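Local coordinates for protein alpha-amylase (Eisenia fetida, PDB 6M4K) that probably cleaves internal alpha-1,4-glucosidic bonds of starch-like polysaccharides as a calcium- and chloride-dependent glycoside hydrolase of family 13, at residues L104-G110 and G167-L171; Q68-Y72 and Y128-Y133; G173-R179 and P207-E211; N51-I55 and T114-N119. One frame throughout, in Å; residues are numbered along the deposited sequence. Where two conformers were deposited one is given.

Contact 1 of 4, residues L104-G110 and G167-L171; sequences LNHMTGG and GLRDL. With CA (calcium ion), chain B.
N105 and D170 turn their side chains onto one calcium ion by the same rotation, CG opposite the backbone N in both (chi1 174° and -163°). The amide gives a single bond, N105 OD1 to calcium at 2.4 Å, whereas the carboxylate is bidentate, D170 OD1 and OD2 each 2.5 Å from the metal. Three waters join them, one of which also donates to N105 O and L171 O, so that metal shell and backbone are coupled; R161 O and H204 O supply the remaining ligands, and H139 ND1 bonds D170 OD2. This is the calcium site of a family 13 amylase, where domain B, the excursion between barrel strand 97-102 and helix 176-192, adjoins the barrel. The backbones pair through L171 N to N105 O, M107 N to R169 O and R169 N to T108 O (2.8 Å), with a single bridge at H106 and D170. N105 ND2 donates to H106 ND1 in the ring plane (3.0 Å), Y67 O takes the NE2 end, and L168 CD1 sits over one ring face, 3.7 Å from the ring centroid. R169, bent at chi2, lays its guanidinium against G110, whose N lies over its centre, while NH1 bonds G167 O at 2.8 Å. With an alanine at this position, G167 O and G123 O (the NE acceptor) are likely to lose these donors and the G109-G110 backbone its cover.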
loop_
_atom_site.group_PDB
_atom_site.type_symbol
_atom_site.label_atom_id
_atom_site.label_comp_id
_atom_site.label_asym_id
_atom_site.label_seq_id
_atom_site.Cartn_x
_atom_site.Cartn_y
_atom_site.Cartn_z
ATOM N N LEU A 104 15.559 1.218 6.396
ATOM C CA LEU A 104 16.892 1.817 6.403
ATOM C C LEU A 104 17.122 2.818 7.527
ATOM O O LEU A 104 18.270 3.233 7.740
ATOM C CB LEU A 104 17.177 2.512 5.059
ATOM C CG LEU A 104 17.029 1.634 3.817
ATOM C CD1 LEU A 104 17.367 2.455 2.573
ATOM C CD2 LEU A 104 17.878 0.374 3.876
ATOM N N ASN A 105 16.084 3.228 8.247
ATOM C CA ASN A 105 16.238 4.276 9.252
ATOM C C ASN A 105 16.916 3.782 10.522
ATOM O O ASN A 105 17.544 4.578 11.229
ATOM C CB ASN A 105 14.868 4.863 9.591
ATOM C CG ASN A 105 14.916 5.867 10.722
ATOM O OD1 ASN A 105 15.438 6.976 10.580
ATOM N ND2 ASN A 105 14.340 5.491 11.846
ATOM N N HIS A 106 16.782 2.500 10.845
ATOM C CA HIS A 106 17.111 2.021 12.176
ATOM C C HIS A 106 17.426 0.542 12.103
ATOM O O HIS A 106 17.241 -0.117 11.076
ATOM C CB HIS A 106 15.934 2.273 13.107
ATOM C CG HIS A 106 14.633 1.761 12.574
ATOM N ND1 HIS A 106 13.706 2.579 11.959
ATOM C CD2 HIS A 106 14.117 0.510 12.547
ATOM C CE1 HIS A 106 12.667 1.847 11.589
ATOM N NE2 HIS A 106 12.891 0.588 11.933
ATOM N N MET A 107 17.933 0.033 13.225
ATOM C CA MET A 107 18.113 -1.400 13.422
ATOM C C MET A 107 17.073 -1.903 14.422
ATOM O O MET A 107 15.869 -1.810 14.160
ATOM C CB MET A 107 19.561 -1.713 13.817
ATOM C CG MET A 107 20.582 -1.347 12.746
ATOM S SD MET A 107 20.339 -2.164 11.147
ATOM C CE MET A 107 20.933 -3.826 11.511
ATOM N N THR A 108 17.493 -2.425 15.569
ATOM C CA THR A 108 16.544 -2.889 16.572
ATOM C C THR A 108 16.352 -1.836 17.652
ATOM O O THR A 108 17.061 -0.824 17.708
ATOM C CB THR A 108 17.026 -4.182 17.247
ATOM O OG1 THR A 108 18.214 -3.906 18.016
ATOM C CG2 THR A 108 17.312 -5.248 16.220
ATOM N N GLY A 109 15.397 -2.108 18.540
ATOM C CA GLY A 109 15.335 -1.435 19.818
ATOM C C GLY A 109 16.374 -1.989 20.776
ATOM O O GLY A 109 17.330 -2.666 20.385
ATOM N N GLY A 110 16.175 -1.693 22.057
ATOM C CA GLY A 110 17.062 -2.203 23.083
ATOM C C GLY A 110 16.952 -3.706 23.255
ATOM O O GLY A 110 16.065 -4.384 22.727
ATOM N N GLY A 167 12.375 4.215 20.438
ATOM C CA GLY A 167 13.548 3.504 20.907
ATOM C C GLY A 167 14.329 2.738 19.857
ATOM O O GLY A 167 15.373 2.161 20.188
ATOM N N LEU A 168 13.866 2.703 18.610
ATOM C CA LEU A 168 14.616 2.029 17.560
ATOM C C LEU A 168 15.946 2.740 17.353
ATOM O O LEU A 168 15.985 3.947 17.106
ATOM C CB LEU A 168 13.798 2.054 16.270
ATOM C CG LEU A 168 12.478 1.289 16.344
ATOM C CD1 LEU A 168 11.582 1.733 15.184
ATOM C CD2 LEU A 168 12.709 -0.206 16.307
ATOM N N ARG A 169 17.042 1.993 17.470
ATOM C CA ARG A 169 18.366 2.599 17.384
ATOM C C ARG A 169 18.567 3.210 16.001
ATOM O O ARG A 169 18.425 2.539 14.976
ATOM C CB ARG A 169 19.446 1.566 17.715
ATOM C CG ARG A 169 19.293 0.860 19.092
ATOM C CD ARG A 169 18.789 1.764 20.204
ATOM N NE ARG A 169 19.082 1.248 21.547
ATOM C CZ ARG A 169 18.248 1.317 22.578
ATOM N NH1 ARG A 169 17.034 1.840 22.447
ATOM N NH2 ARG A 169 18.630 0.853 23.762
ATOM N N ASP A 170 18.905 4.490 15.980
ATOM C CA ASP A 170 18.745 5.314 14.789
ATOM C C ASP A 170 20.061 5.399 14.029
ATOM O O ASP A 170 21.050 5.921 14.554
ATOM C CB ASP A 170 18.272 6.705 15.198
ATOM C CG ASP A 170 17.690 7.468 14.038
ATOM O OD1 ASP A 170 16.608 7.057 13.553
ATOM O OD2 ASP A 170 18.283 8.475 13.595
ATOM N N LEU A 171 20.076 4.909 12.793
ATOM C CA LEU A 171 21.310 4.897 12.014
ATOM C C LEU A 171 21.719 6.303 11.590
ATOM O O LEU A 171 20.884 7.172 11.336
ATOM C CB LEU A 171 21.165 3.998 10.787
ATOM C CG LEU A 171 21.243 2.503 11.104
ATOM C CD1 LEU A 171 20.690 1.675 9.939
ATOM C CD2 LEU A 171 22.676 2.095 11.457
HETATM CA CA CA B . 16.616 8.758 11.718
HETATM O O HOH W 1 18.282 7.182 10.742
HETATM O O HOH W 2 14.794 9.263 13.459
HETATM O O HOH W 3 18.287 10.087 10.386
#

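Contact 2 of 4, residues Q68-Y72 and Y128-Y133; sequences QPVSY and YPGVPY
Y72 meets V131 and Y133 where domain B of this family 13 amylase packs against a barrel loop: the loop follows barrel strand 44-47, and domain B contributes a type I beta turn, Y128 to V131, beyond strand 120-122. From CB, the Y72 side chain leaves with CG opposite the carbonyl carbon (chi1 -54°), which carries one long edge of the ring to the turn. Y72 CD2 reaches V131 first, 4.0 Å from its CG2. Y72 CE2 then lies 3.9 Å from V131 CG1 and 3.8 Å from Y133 CE2; CZ approaches the Y133 hydroxyl, and at the tip Y72 OH accepts a hydrogen bond from Y133 OH. The two tyrosines cross at about a right angle, each meeting the other at a ring edge, while V131 CG1 lies over one face of the Y133 ring, 3.6 Å above its centre. Helix 176-192 packs on both rings through V181 and E182. V131 N closes the turn on Y128 O, and Y133 N, from beyond it, reaches the same oxygen from the opposite face of its plane. Two waters fill in the backbone polar contacts: one links V70 O to G130 N, and the other accepts from Y72 N at 2.9 Å while donating to G130 O.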
loop_
_atom_site.group_PDB
_atom_site.type_symbol
_atom_site.label_atom_id
_atom_site.label_comp_id
_atom_site.label_asym_id
_atom_site.label_seq_id
_atom_site.Cartn_x
_atom_site.Cartn_y
_atom_site.Cartn_z
ATOM N N GLN A 68 12.515 -4.366 12.587
ATOM C CA GLN A 68 13.742 -4.222 13.371
ATOM C C GLN A 68 14.848 -5.018 12.693
ATOM O O GLN A 68 15.095 -6.188 13.035
ATOM C CB GLN A 68 13.525 -4.659 14.818
ATOM C CG GLN A 68 12.614 -3.698 15.545
ATOM C CD GLN A 68 12.539 -3.959 17.031
ATOM O OE1 GLN A 68 13.560 -4.180 17.690
ATOM N NE2 GLN A 68 11.332 -3.937 17.569
ATOM N N PRO A 69 15.555 -4.415 11.739
ATOM C CA PRO A 69 16.633 -5.129 11.051
ATOM C C PRO A 69 17.738 -5.568 12.001
ATOM O O PRO A 69 18.113 -4.854 12.938
ATOM C CB PRO A 69 17.156 -4.100 10.044
ATOM C CG PRO A 69 15.989 -3.207 9.804
ATOM C CD PRO A 69 15.287 -3.098 11.130
ATOM N N VAL A 70 18.275 -6.745 11.699
ATOM C CA VAL A 70 19.449 -7.282 12.369
ATOM C C VAL A 70 20.653 -7.351 11.431
ATOM O O VAL A 70 21.788 -7.101 11.849
ATOM C CB VAL A 70 19.121 -8.654 13.002
ATOM C CG1 VAL A 70 20.393 -9.379 13.466
ATOM C CG2 VAL A 70 18.149 -8.467 14.164
ATOM N N SER A 71 20.426 -7.643 10.154
ATOM C CA SER A 71 21.472 -7.562 9.140
ATOM C C SER A 71 20.796 -7.419 7.784
ATOM O O SER A 71 19.571 -7.310 7.691
ATOM C CB SER A 71 22.401 -8.779 9.175
ATOM O OG SER A 71 21.839 -9.848 8.443
ATOM N N TYR A 72 21.607 -7.412 6.726
ATOM C CA TYR A 72 21.091 -7.341 5.365
ATOM C C TYR A 72 21.223 -8.665 4.618
ATOM O O TYR A 72 21.115 -8.690 3.385
ATOM C CB TYR A 72 21.707 -6.159 4.612
ATOM C CG TYR A 72 21.526 -4.852 5.356
ATOM C CD1 TYR A 72 20.279 -4.229 5.425
ATOM C CD2 TYR A 72 22.593 -4.243 6.006
ATOM C CE1 TYR A 72 20.111 -3.041 6.123
ATOM C CE2 TYR A 72 22.434 -3.059 6.701
ATOM C CZ TYR A 72 21.197 -2.446 6.753
ATOM O OH TYR A 72 21.053 -1.267 7.449
ATOM N N TYR A 128 25.964 -4.941 15.786
ATOM C CA TYR A 128 25.238 -5.722 14.783
ATOM C C TYR A 128 26.293 -6.387 13.918
ATOM O O TYR A 128 26.607 -5.910 12.819
ATOM C CB TYR A 128 24.288 -4.831 13.979
ATOM C CG TYR A 128 23.257 -4.192 14.864
ATOM C CD1 TYR A 128 23.530 -3.004 15.533
ATOM C CD2 TYR A 128 22.020 -4.798 15.072
ATOM C CE1 TYR A 128 22.611 -2.425 16.368
ATOM C CE2 TYR A 128 21.085 -4.223 15.908
ATOM C CZ TYR A 128 21.387 -3.038 16.560
ATOM O OH TYR A 128 20.462 -2.436 17.383
ATOM N N PRO A 129 26.885 -7.487 14.399
ATOM C CA PRO A 129 28.037 -8.076 13.698
ATOM C C PRO A 129 27.714 -8.654 12.333
ATOM O O PRO A 129 28.646 -8.909 11.562
ATOM C CB PRO A 129 28.517 -9.169 14.664
ATOM C CG PRO A 129 28.007 -8.742 16.005
ATOM C CD PRO A 129 26.680 -8.090 15.727
ATOM N N GLY A 130 26.439 -8.862 12.001
ATOM C CA GLY A 130 26.095 -9.364 10.683
ATOM C C GLY A 130 26.173 -8.337 9.578
ATOM O O GLY A 130 26.088 -8.715 8.404
ATOM N N VAL A 131 26.352 -7.065 9.922
ATOM C CA VAL A 131 26.424 -6.000 8.922
ATOM C C VAL A 131 27.857 -5.762 8.400
ATOM O O VAL A 131 28.099 -5.959 7.210
ATOM C CB VAL A 131 25.679 -4.723 9.381
ATOM C CG1 VAL A 131 25.883 -3.606 8.386
ATOM C CG2 VAL A 131 24.195 -5.011 9.588
ATOM N N PRO A 132 28.816 -5.363 9.268
ATOM C CA PRO A 132 28.740 -5.005 10.689
ATOM C C PRO A 132 28.466 -3.509 10.916
ATOM O O PRO A 132 28.933 -2.652 10.141
ATOM C CB PRO A 132 30.140 -5.359 11.198
ATOM C CG PRO A 132 31.024 -5.026 10.037
ATOM C CD PRO A 132 30.219 -5.385 8.795
ATOM N N TYR A 133 27.723 -3.209 11.983
ATOM C CA TYR A 133 27.576 -1.861 12.510
ATOM C C TYR A 133 27.995 -1.859 13.973
ATOM O O TYR A 133 27.776 -2.844 14.688
ATOM C CB TYR A 133 26.114 -1.415 12.513
ATOM C CG TYR A 133 25.461 -1.027 11.193
ATOM C CD1 TYR A 133 26.114 -0.233 10.257
ATOM C CD2 TYR A 133 24.143 -1.407 10.933
ATOM C CE1 TYR A 133 25.477 0.149 9.071
ATOM C CE2 TYR A 133 23.497 -1.031 9.762
ATOM C CZ TYR A 133 24.173 -0.251 8.843
ATOM O OH TYR A 133 23.542 0.137 7.680
HETATM O O HOH W 4 23.934 -8.387 13.145
HETATM O O HOH W 5 24.444 -7.908 6.219
#

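Contact 3 of 4, residues G173-R179 and P207-E211; sequences GSANYVR and PGDLE. With SO4 (sulfate ion), chain H.
The backbones approach at G173 and D209, their CA atoms 5.5 Å apart, where the turn leading into helix 176-192 passes the first turn of helix 207-214; A175 holds the N-cap position, and R179 N bonds A175 O. These are two helices of the family 13 (beta/alpha)8 barrel domain: helix 176-192 precedes and helix 207-214 follows barrel strand 196-199, and the contact joins their N-terminal ends at the surface. R179 points toward the other helix and is extended from CG to NE, which delivers its guanidinium between the G173 carbonyl and the carboxylate of D209. R179 NE donates to G173 O at 2.8 Å, close to the guanidinium plane and in the plane of the carbonyl. R179 NH2 forms a salt bridge to D209 OD1, also 2.8 Å, with an N-H...O angle of 159°. Both G173 O and D209 OD1 sit along the guanidinium edge, and the acceptors that meet NE and NH2 fix its rotation. The carboxylate oxygen is met on its anti side and 26° out of the carboxylate plane, and the two flat groups are turned 62° against each other. S174 O lies over one face of the R179 guanidinium, 3.6 Å above its centre. D209 CB and CG lie against the G173 carbonyl, with CG 3.1 Å from G173 O. The remaining edge faces a sulfate ion, probably from the crystallisation liquor: NH2 has a second acceptor in sulfate O3, and R179 NH1 gives a nearly straight bond to sulfate O4 at 2.9 Å.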
loop_
_atom_site.group_PDB
_atom_site.type_symbol
_atom_site.label_atom_id
_atom_site.label_comp_id
_atom_site.label_asym_id
_atom_site.label_seq_id
_atom_site.Cartn_x
_atom_site.Cartn_y
_atom_site.Cartn_z
ATOM N N GLY A 173 22.535 8.161 8.861
ATOM C CA GLY A 173 22.467 8.157 7.415
ATOM C C GLY A 173 23.380 9.152 6.729
ATOM O O GLY A 173 23.480 9.118 5.497
ATOM N N SER A 174 24.037 10.034 7.491
ATOM C CA SER A 174 25.019 10.940 6.904
ATOM C C SER A 174 26.386 10.289 6.742
ATOM O O SER A 174 27.244 10.844 6.042
ATOM C CB SER A 174 25.157 12.204 7.758
ATOM O OG SER A 174 25.951 11.964 8.905
ATOM N N ALA A 175 26.605 9.134 7.364
ATOM C CA ALA A 175 27.906 8.479 7.336
ATOM C C ALA A 175 28.117 7.747 6.016
ATOM O O ALA A 175 27.237 7.013 5.551
ATOM C CB ALA A 175 28.022 7.495 8.497
ATOM N N ASN A 176 29.299 7.937 5.421
ATOM C CA ASN A 176 29.608 7.269 4.163
ATOM C C ASN A 176 29.462 5.757 4.288
ATOM O O ASN A 176 28.979 5.096 3.363
ATOM C CB ASN A 176 31.022 7.629 3.703
ATOM C CG ASN A 176 31.110 9.029 3.132
ATOM O OD1 ASN A 176 30.093 9.669 2.865
ATOM N ND2 ASN A 176 32.331 9.508 2.928
ATOM N N TYR A 177 29.883 5.191 5.419
ATOM C CA TYR A 177 29.813 3.745 5.577
ATOM C C TYR A 177 28.371 3.251 5.592
ATOM O O TYR A 177 28.048 2.256 4.934
ATOM C CB TYR A 177 30.542 3.334 6.851
ATOM C CG TYR A 177 30.459 1.859 7.119
ATOM C CD1 TYR A 177 31.229 0.965 6.401
ATOM C CD2 TYR A 177 29.595 1.357 8.082
ATOM C CE1 TYR A 177 31.153 -0.387 6.637
ATOM C CE2 TYR A 177 29.508 0.008 8.321
ATOM C CZ TYR A 177 30.292 -0.861 7.598
ATOM O OH TYR A 177 30.221 -2.217 7.835
ATOM N N VAL A 178 27.492 3.935 6.325
ATOM C CA VAL A 178 26.084 3.539 6.364
ATOM C C VAL A 178 25.469 3.637 4.976
ATOM O O VAL A 178 24.762 2.726 4.525
ATOM C CB VAL A 178 25.321 4.370 7.412
ATOM C CG1 VAL A 178 23.823 4.102 7.318
ATOM C CG2 VAL A 178 25.830 4.042 8.818
ATOM N N ARG A 179 25.759 4.724 4.260
ATOM C CA ARG A 179 25.236 4.883 2.904
ATOM C C ARG A 179 25.712 3.763 1.993
ATOM O O ARG A 179 24.933 3.234 1.187
ATOM C CB ARG A 179 25.653 6.238 2.333
ATOM C CG ARG A 179 25.093 7.399 3.105
ATOM C CD ARG A 179 25.751 8.710 2.701
ATOM N NE ARG A 179 25.043 9.859 3.251
ATOM C CZ ARG A 179 25.323 11.119 2.933
ATOM N NH1 ARG A 179 26.301 11.378 2.071
ATOM N NH2 ARG A 179 24.623 12.110 3.464
ATOM N N PRO A 207 16.191 13.931 3.772
ATOM C CA PRO A 207 16.163 13.773 2.308
ATOM C C PRO A 207 17.545 13.742 1.674
ATOM O O PRO A 207 17.761 12.993 0.719
ATOM C CB PRO A 207 15.338 14.984 1.849
ATOM C CG PRO A 207 14.410 15.239 3.000
ATOM C CD PRO A 207 15.201 14.907 4.253
ATOM N N GLY A 208 18.495 14.533 2.198
ATOM C CA GLY A 208 19.848 14.506 1.661
ATOM C C GLY A 208 20.542 13.170 1.845
ATOM O O GLY A 208 21.353 12.768 1.011
ATOM N N ASP A 209 20.241 12.465 2.941
ATOM C CA ASP A 209 20.816 11.134 3.140
ATOM C C ASP A 209 20.183 10.135 2.186
ATOM O O ASP A 209 20.880 9.313 1.584
ATOM C CB ASP A 209 20.618 10.664 4.582
ATOM C CG ASP A 209 21.417 11.478 5.588
ATOM O OD1 ASP A 209 22.373 12.182 5.191
ATOM O OD2 ASP A 209 21.087 11.416 6.781
ATOM N N LEU A 210 18.857 10.213 2.022
ATOM C CA LEU A 210 18.186 9.391 1.021
ATOM C C LEU A 210 18.734 9.662 -0.376
ATOM O O LEU A 210 18.961 8.729 -1.153
ATOM C CB LEU A 210 16.676 9.634 1.070
ATOM C CG LEU A 210 15.949 8.994 2.257
ATOM C CD1 LEU A 210 14.562 9.594 2.446
ATOM C CD2 LEU A 210 15.836 7.471 2.058
ATOM N N GLU A 211 18.977 10.936 -0.709
ATOM C CA GLU A 211 19.516 11.243 -2.032
ATOM C C GLU A 211 20.880 10.593 -2.237
ATOM O O GLU A 211 21.169 10.062 -3.316
ATOM C CB GLU A 211 19.608 12.756 -2.246
ATOM C CG GLU A 211 20.142 13.133 -3.624
ATOM C CD GLU A 211 20.290 14.628 -3.812
ATOM O OE1 GLU A 211 19.588 15.394 -3.122
ATOM O OE2 GLU A 211 21.118 15.037 -4.652
HETATM S S SO4 H . 26.186 15.069 1.843
HETATM O O1 SO4 H . 26.899 16.341 1.926
HETATM O O2 SO4 H . 25.017 15.219 0.984
HETATM O O3 SO4 H . 25.763 14.669 3.180
HETATM O O4 SO4 H . 27.073 14.047 1.288
#

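Contact 4 of 4, residues N51-I55 and T114-N119; sequences NEHRI and TGSDGN
E52 drives its carboxylate into the type I beta turn G115 to G118, where the domain B loop between the short strands 112-114 and 120-122 of this family 13 amylase is held against the loop after barrel strand 44-47. The chain is extended, with CG opposite the backbone N (chi1 -180°), and both oxygens find donors. E52 OE2 accepts two backbone N-H groups, from N119 N at 2.9 Å on the syn lone pair and from D117 N at the same length but from above the carboxylate plane. The other oxygen takes the amide of N119, N119 ND2 to E52 OE1 2.7 Å, and also the hydroxyl of S71. With four donors in all, the buried carboxylate would probably remain ionised. Shortened to an alanine, the residue would probably leave D117 N, N119 N, the N119 amide and the S71 hydroxyl without this acceptor and let the turn shift. Next along the chain, H53 and S116 exchange bonds: S116 N donates to H53 O at 2.8 Å, and H53 N donates a hydrogen bond to S116 OG (3.1 Å). That hydroxyl, which also pairs with N75 O, lies over one face of the imidazole, 3.6 Å above its centre. Both ring nitrogens are engaged, NE2 with R77 N and ND1 as donor to R54 O. Beside I55, a water donates to I55 O at 2.9 Å and accepts a longer bond from T114 N.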
loop_
_atom_site.group_PDB
_atom_site.type_symbol
_atom_site.label_atom_id
_atom_site.label_comp_id
_atom_site.label_asym_id
_atom_site.label_seq_id
_atom_site.Cartn_x
_atom_site.Cartn_y
_atom_site.Cartn_z
ATOM N N ASN A 51 14.951 -8.835 4.572
ATOM C CA ASN A 51 16.263 -8.965 5.185
ATOM C C ASN A 51 16.139 -9.625 6.559
ATOM O O ASN A 51 15.041 -9.802 7.100
ATOM C CB ASN A 51 16.895 -7.590 5.353
ATOM C CG ASN A 51 16.071 -6.711 6.240
ATOM O OD1 ASN A 51 14.972 -6.303 5.861
ATOM N ND2 ASN A 51 16.557 -6.438 7.440
ATOM N N GLU A 52 17.289 -9.964 7.140
ATOM C CA GLU A 52 17.302 -10.542 8.476
ATOM C C GLU A 52 16.765 -9.543 9.487
ATOM O O GLU A 52 17.291 -8.432 9.620
ATOM C CB GLU A 52 18.715 -10.958 8.866
ATOM C CG GLU A 52 18.722 -11.563 10.254
ATOM C CD GLU A 52 20.064 -12.079 10.702
ATOM O OE1 GLU A 52 21.120 -11.634 10.193
ATOM O OE2 GLU A 52 20.057 -12.949 11.601
ATOM N N HIS A 53 15.747 -9.964 10.231
ATOM C CA HIS A 53 15.085 -9.111 11.199
ATOM C C HIS A 53 15.099 -9.770 12.574
ATOM O O HIS A 53 15.383 -10.961 12.728
ATOM C CB HIS A 53 13.636 -8.829 10.772
ATOM C CG HIS A 53 12.852 -10.072 10.486
ATOM N ND1 HIS A 53 12.312 -10.859 11.483
ATOM C CD2 HIS A 53 12.566 -10.694 9.316
ATOM C CE1 HIS A 53 11.699 -11.894 10.935
ATOM N NE2 HIS A 53 11.841 -11.822 9.623
ATOM N N ARG A 54 14.756 -8.966 13.572
ATOM C CA ARG A 54 14.674 -9.448 14.942
ATOM C C ARG A 54 13.675 -10.593 15.035
ATOM O O ARG A 54 12.637 -10.598 14.366
ATOM C CB ARG A 54 14.218 -8.296 15.840
ATOM C CG ARG A 54 14.352 -8.561 17.341
ATOM C CD ARG A 54 14.004 -7.330 18.163
ATOM N NE ARG A 54 14.288 -7.575 19.581
ATOM C CZ ARG A 54 14.639 -6.632 20.449
ATOM N NH1 ARG A 54 14.759 -5.371 20.067
ATOM N NH2 ARG A 54 14.900 -6.956 21.713
ATOM N N ILE A 55 13.994 -11.574 15.873
ATOM C CA ILE A 55 13.017 -12.554 16.308
ATOM C C ILE A 55 12.598 -12.149 17.713
ATOM O O ILE A 55 13.438 -12.073 18.624
ATOM C CB ILE A 55 13.585 -13.982 16.276
ATOM C CG1 ILE A 55 13.927 -14.394 14.842
ATOM C CG2 ILE A 55 12.573 -14.960 16.876
ATOM C CD1 ILE A 55 12.731 -14.397 13.909
ATOM N N THR A 114 19.127 -12.768 18.696
ATOM C CA THR A 114 19.531 -13.046 17.332
ATOM C C THR A 114 18.388 -12.718 16.384
ATOM O O THR A 114 17.232 -12.560 16.789
ATOM C CB THR A 114 19.978 -14.499 17.156
ATOM O OG1 THR A 114 18.941 -15.385 17.608
ATOM C CG2 THR A 114 21.255 -14.768 17.959
ATOM N N GLY A 115 18.740 -12.605 15.105
ATOM C CA GLY A 115 17.776 -12.375 14.056
ATOM C C GLY A 115 17.336 -13.661 13.379
ATOM O O GLY A 115 17.668 -14.776 13.790
ATOM N N SER A 116 16.581 -13.481 12.296
ATOM C CA SER A 116 15.980 -14.585 11.559
ATOM C C SER A 116 16.983 -15.383 10.741
ATOM O O SER A 116 16.591 -16.390 10.136
ATOM C CB SER A 116 14.879 -14.041 10.639
ATOM O OG SER A 116 15.383 -13.013 9.785
ATOM N N ASP A 117 18.243 -14.951 10.681
ATOM C CA ASP A 117 19.300 -15.687 9.997
ATOM C C ASP A 117 20.402 -16.096 10.965
ATOM O O ASP A 117 21.480 -16.505 10.523
ATOM C CB ASP A 117 19.872 -14.871 8.825
ATOM C CG ASP A 117 20.463 -15.740 7.725
ATOM O OD1 ASP A 117 20.187 -16.953 7.687
ATOM O OD2 ASP A 117 21.204 -15.199 6.877
ATOM N N GLY A 118 20.166 -15.968 12.272
ATOM C CA GLY A 118 21.118 -16.419 13.268
ATOM C C GLY A 118 22.144 -15.405 13.727
ATOM O O GLY A 118 22.921 -15.715 14.638
ATOM N N ASN A 119 22.176 -14.204 13.153
ATOM C CA ASN A 119 23.168 -13.217 13.560
ATOM C C ASN A 119 22.739 -12.502 14.833
ATOM O O ASN A 119 21.549 -12.287 15.083
ATOM C CB ASN A 119 23.413 -12.216 12.432
ATOM C CG ASN A 119 24.179 -12.834 11.284
ATOM O OD1 ASN A 119 25.279 -13.370 11.473
ATOM N ND2 ASN A 119 23.597 -12.800 10.093
HETATM O O HOH W 6 16.073 -12.871 19.612
#

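Overall arrangement
From the N terminus, the loop after barrel strand 44-47 supplies the first segments of contacts 4 and 2. Contact 4 joins its start to the turn at 114-119, and contact 2 joins 68-72 to 128-133, so both tie domain B to this barrel loop; they cross along the chain, and each also crosses contact 1, which closes 104-110 onto 167-171 at the calcium ion. Contact 3 follows in series and brings together the starts of helices 176-192 and 207-214. Contacts 2 and 4, centres about 8 Å apart, are joined by Q68 O with R54 N, contacts 1 and 4 by R54 NH2 with G110 O. T108 with Y128 links contacts 1 and 2, while P132 O with Y177 OH carries the network to contact 3.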